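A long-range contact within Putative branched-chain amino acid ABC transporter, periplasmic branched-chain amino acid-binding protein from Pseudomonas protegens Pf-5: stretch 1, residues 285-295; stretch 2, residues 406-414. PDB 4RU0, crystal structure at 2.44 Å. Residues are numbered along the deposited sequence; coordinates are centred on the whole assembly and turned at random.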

# COMPACT_ATOMS: atom_id res chain seq x y z
N GLY A 285 -4.68 -13.70 -18.09
CA GLY A 285 -6.03 -13.46 -17.60
C GLY A 285 -6.10 -13.13 -16.11
O GLY A 285 -7.11 -12.62 -15.63
N TYR A 286 -5.02 -13.43 -15.40
CA TYR A 286 -4.90 -13.17 -13.96
C TYR A 286 -5.32 -11.75 -13.57
O TYR A 286 -4.88 -10.78 -14.19
CB TYR A 286 -3.46 -13.42 -13.52
CG TYR A 286 -3.14 -13.12 -12.08
CD1 TYR A 286 -3.55 -13.98 -11.06
CD2 TYR A 286 -2.42 -11.99 -11.73
CE1 TYR A 286 -3.25 -13.70 -9.73
CE2 TYR A 286 -2.11 -11.71 -10.41
CZ TYR A 286 -2.53 -12.57 -9.42
OH TYR A 286 -2.22 -12.29 -8.11
N LEU A 287 -6.17 -11.65 -12.56
CA LEU A 287 -6.58 -10.35 -12.03
C LEU A 287 -5.79 -9.99 -10.78
O LEU A 287 -5.31 -10.87 -10.05
CB LEU A 287 -8.08 -10.35 -11.71
CG LEU A 287 -9.03 -10.72 -12.84
CD1 LEU A 287 -10.48 -10.54 -12.41
CD2 LEU A 287 -8.73 -9.89 -14.07
N ALA A 288 -5.66 -8.69 -10.51
CA ALA A 288 -5.02 -8.23 -9.28
C ALA A 288 -5.57 -6.88 -8.84
O ALA A 288 -5.91 -6.04 -9.68
CB ALA A 288 -3.52 -8.17 -9.45
N LEU A 289 -5.65 -6.68 -7.53
CA LEU A 289 -6.04 -5.39 -6.97
C LEU A 289 -4.82 -4.48 -6.85
O LEU A 289 -3.71 -4.96 -6.63
CB LEU A 289 -6.71 -5.57 -5.60
CG LEU A 289 -8.00 -6.40 -5.55
CD1 LEU A 289 -8.32 -6.80 -4.11
CD2 LEU A 289 -9.15 -5.63 -6.15
N THR A 290 -5.03 -3.18 -6.98
CA THR A 290 -3.93 -2.23 -6.82
C THR A 290 -4.43 -0.86 -6.37
O THR A 290 -5.48 -0.40 -6.82
CB THR A 290 -3.12 -2.06 -8.12
OG1 THR A 290 -2.08 -1.09 -7.92
CG2 THR A 290 -4.01 -1.59 -9.26
N PRO A 291 -3.68 -0.21 -5.47
CA PRO A 291 -3.95 1.18 -5.10
C PRO A 291 -3.10 2.14 -5.91
O PRO A 291 -3.26 3.36 -5.80
CB PRO A 291 -3.57 1.22 -3.62
CG PRO A 291 -2.43 0.27 -3.54
CD PRO A 291 -2.67 -0.81 -4.58
N TYR A 292 -2.18 1.60 -6.69
CA TYR A 292 -1.34 2.37 -7.59
C TYR A 292 -1.06 1.65 -8.91
O TYR A 292 0.01 1.10 -9.08
CB TYR A 292 -0.04 2.78 -6.90
CG TYR A 292 0.44 1.84 -5.83
CD1 TYR A 292 0.95 0.61 -6.16
CD2 TYR A 292 0.39 2.18 -4.50
CE1 TYR A 292 1.40 -0.26 -5.20
CE2 TYR A 292 0.82 1.32 -3.53
CZ TYR A 292 1.33 0.10 -3.89
OH TYR A 292 1.77 -0.78 -2.94
N PRO A 293 -2.01 1.67 -9.82
CA PRO A 293 -1.96 0.90 -11.08
C PRO A 293 -0.72 1.18 -11.93
O PRO A 293 -0.25 2.32 -12.00
CB PRO A 293 -3.22 1.36 -11.82
CG PRO A 293 -3.57 2.68 -11.22
CD PRO A 293 -3.18 2.56 -9.77
N ALA A 294 -0.20 0.13 -12.56
CA ALA A 294 0.88 0.28 -13.52
C ALA A 294 0.44 1.16 -14.68
O ALA A 294 -0.75 1.25 -15.00
CB ALA A 294 1.33 -1.08 -14.03
N GLY A 295 1.40 1.83 -15.31
CA GLY A 295 1.12 2.70 -16.44
C GLY A 295 2.03 3.91 -16.44
O GLY A 295 2.28 4.51 -15.39
N ASN A 406 1.59 -7.42 -20.21
CA ASN A 406 1.19 -6.13 -19.66
C ASN A 406 -0.05 -6.19 -18.79
O ASN A 406 -0.83 -7.14 -18.85
CB ASN A 406 0.95 -5.13 -20.80
CG ASN A 406 2.23 -4.75 -21.52
OD1 ASN A 406 2.96 -3.86 -21.08
ND2 ASN A 406 2.50 -5.42 -22.63
N TRP A 407 -0.23 -5.15 -17.97
CA TRP A 407 -1.44 -4.98 -17.18
C TRP A 407 -2.44 -4.10 -17.92
O TRP A 407 -2.07 -3.20 -18.66
CB TRP A 407 -1.12 -4.37 -15.82
CG TRP A 407 -0.33 -5.25 -14.91
CD1 TRP A 407 0.99 -5.13 -14.60
CD2 TRP A 407 -0.82 -6.39 -14.19
NE1 TRP A 407 1.35 -6.13 -13.72
CE2 TRP A 407 0.26 -6.91 -13.46
CE3 TRP A 407 -2.07 -7.02 -14.09
CZ2 TRP A 407 0.14 -8.04 -12.64
CZ3 TRP A 407 -2.19 -8.13 -13.27
CH2 TRP A 407 -1.09 -8.63 -12.56
N THR A 408 -3.72 -4.36 -17.68
CA THR A 408 -4.79 -3.55 -18.25
C THR A 408 -5.83 -3.25 -17.17
O THR A 408 -6.40 -4.16 -16.58
CB THR A 408 -5.48 -4.26 -19.45
OG1 THR A 408 -4.51 -4.52 -20.47
CG2 THR A 408 -6.59 -3.40 -20.02
N LEU A 409 -6.08 -1.97 -16.92
CA LEU A 409 -7.12 -1.58 -15.97
C LEU A 409 -8.50 -2.00 -16.49
O LEU A 409 -8.88 -1.64 -17.60
CB LEU A 409 -7.09 -0.08 -15.71
CG LEU A 409 -5.90 0.40 -14.87
CD1 LEU A 409 -5.86 1.92 -14.79
CD2 LEU A 409 -5.97 -0.22 -13.49
N ILE A 410 -9.22 -2.78 -15.69
CA ILE A 410 -10.56 -3.21 -16.08
C ILE A 410 -11.63 -2.78 -15.09
O ILE A 410 -12.74 -3.31 -15.09
CB ILE A 410 -10.64 -4.74 -16.25
CG1 ILE A 410 -10.33 -5.44 -14.94
CG2 ILE A 410 -9.68 -5.21 -17.34
CD1 ILE A 410 -10.48 -6.94 -15.00
N SER A 411 -11.30 -1.81 -14.23
CA SER A 411 -12.30 -1.26 -13.32
C SER A 411 -11.96 0.16 -12.92
O SER A 411 -10.81 0.59 -13.03
CB SER A 411 -12.44 -2.13 -12.06
OG SER A 411 -11.59 -1.66 -11.02
N GLU A 412 -12.98 0.88 -12.46
CA GLU A 412 -12.76 2.16 -11.80
C GLU A 412 -12.31 1.91 -10.37
O GLU A 412 -12.02 0.77 -9.99
CB GLU A 412 -14.04 3.00 -11.80
CG GLU A 412 -14.80 2.98 -13.11
CD GLU A 412 -14.09 3.74 -14.20
OE1 GLU A 412 -13.23 4.59 -13.88
OE2 GLU A 412 -14.40 3.49 -15.39
N TRP A 413 -12.26 2.97 -9.57
CA TRP A 413 -11.98 2.81 -8.16
C TRP A 413 -13.18 2.14 -7.49
O TRP A 413 -14.31 2.62 -7.57
CB TRP A 413 -11.68 4.15 -7.50
CG TRP A 413 -10.38 4.76 -7.94
CD1 TRP A 413 -10.22 5.77 -8.84
CD2 TRP A 413 -9.06 4.40 -7.51
NE1 TRP A 413 -8.89 6.07 -9.00
CE2 TRP A 413 -8.16 5.24 -8.20
CE3 TRP A 413 -8.56 3.45 -6.62
CZ2 TRP A 413 -6.78 5.15 -8.01
CZ3 TRP A 413 -7.19 3.36 -6.44
CH2 TRP A 413 -6.31 4.21 -7.13
N ILE A 414 -12.91 1.00 -6.85
CA ILE A 414 -13.91 0.29 -6.08
C ILE A 414 -13.76 0.65 -4.60
O ILE A 414 -12.78 0.26 -3.96
CB ILE A 414 -13.76 -1.24 -6.24
CG1 ILE A 414 -13.61 -1.61 -7.72
CG2 ILE A 414 -14.93 -1.97 -5.60
CD1 ILE A 414 -14.81 -1.28 -8.58

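Apolar side chains make most of this contact, and no hydrogen bond joins the two stretches. Trp407 gives the most surface to it. Its CA-to-CB bond points toward stretch 1, and chi1 is in the m well. The indole spans three residues of that stretch. CH2 of Trp407 lies 3.7 Å from CD2 of Tyr286. Each of these two rings meets the other at the edge, near its plane, so the pair is not stacked. The same CH2 of Trp407 is 4.0 Å from CB of Ala288. At the pyrrole end of the indole, CD1 of Trp407 is 4.1 Å from CB of Ala294. Both alanine methyl groups approach the ring obliquely, and both CA-to-CB bonds point toward stretch 2.

Next to this group, CB of Pro293 packs against CD2 of Leu409 at 3.6 Å. The CA-to-CB bond of Leu409 points sideways, but the end of the side chain comes nearer. Leu287 behaves in a similar way. The CA-to-CB bond of Leu287 points away from stretch 2, yet CD2 of Leu287 reaches CD1 of Ile410 at 3.6 Å. The CA-to-CB bond of Ile410 points toward stretch 1, with chi1 p and chi2 t.

Trp413 takes the contact to its polar edge. Its six-membered ring reaches the end of strand 287-290 and the residues just after it. CH2 of Trp413 is 4.4 Å from CD of Pro293, a looser apolar approach. The same CH2 of Trp413 is 3.4 Å from the carbonyl O of Pro291, which lies at the ring edge, near its plane. An oxygen placed there faces the slightly positive C-H rim of the indole. The carbonyl O of Thr290 is farther off, 4.1 Å from CZ3 of Trp413, and oblique to the ring. Within stretch 1, N of Tyr292 donates a hydrogen bond to OG1 of Thr290 at 3.0 Å, linking residues across Pro291.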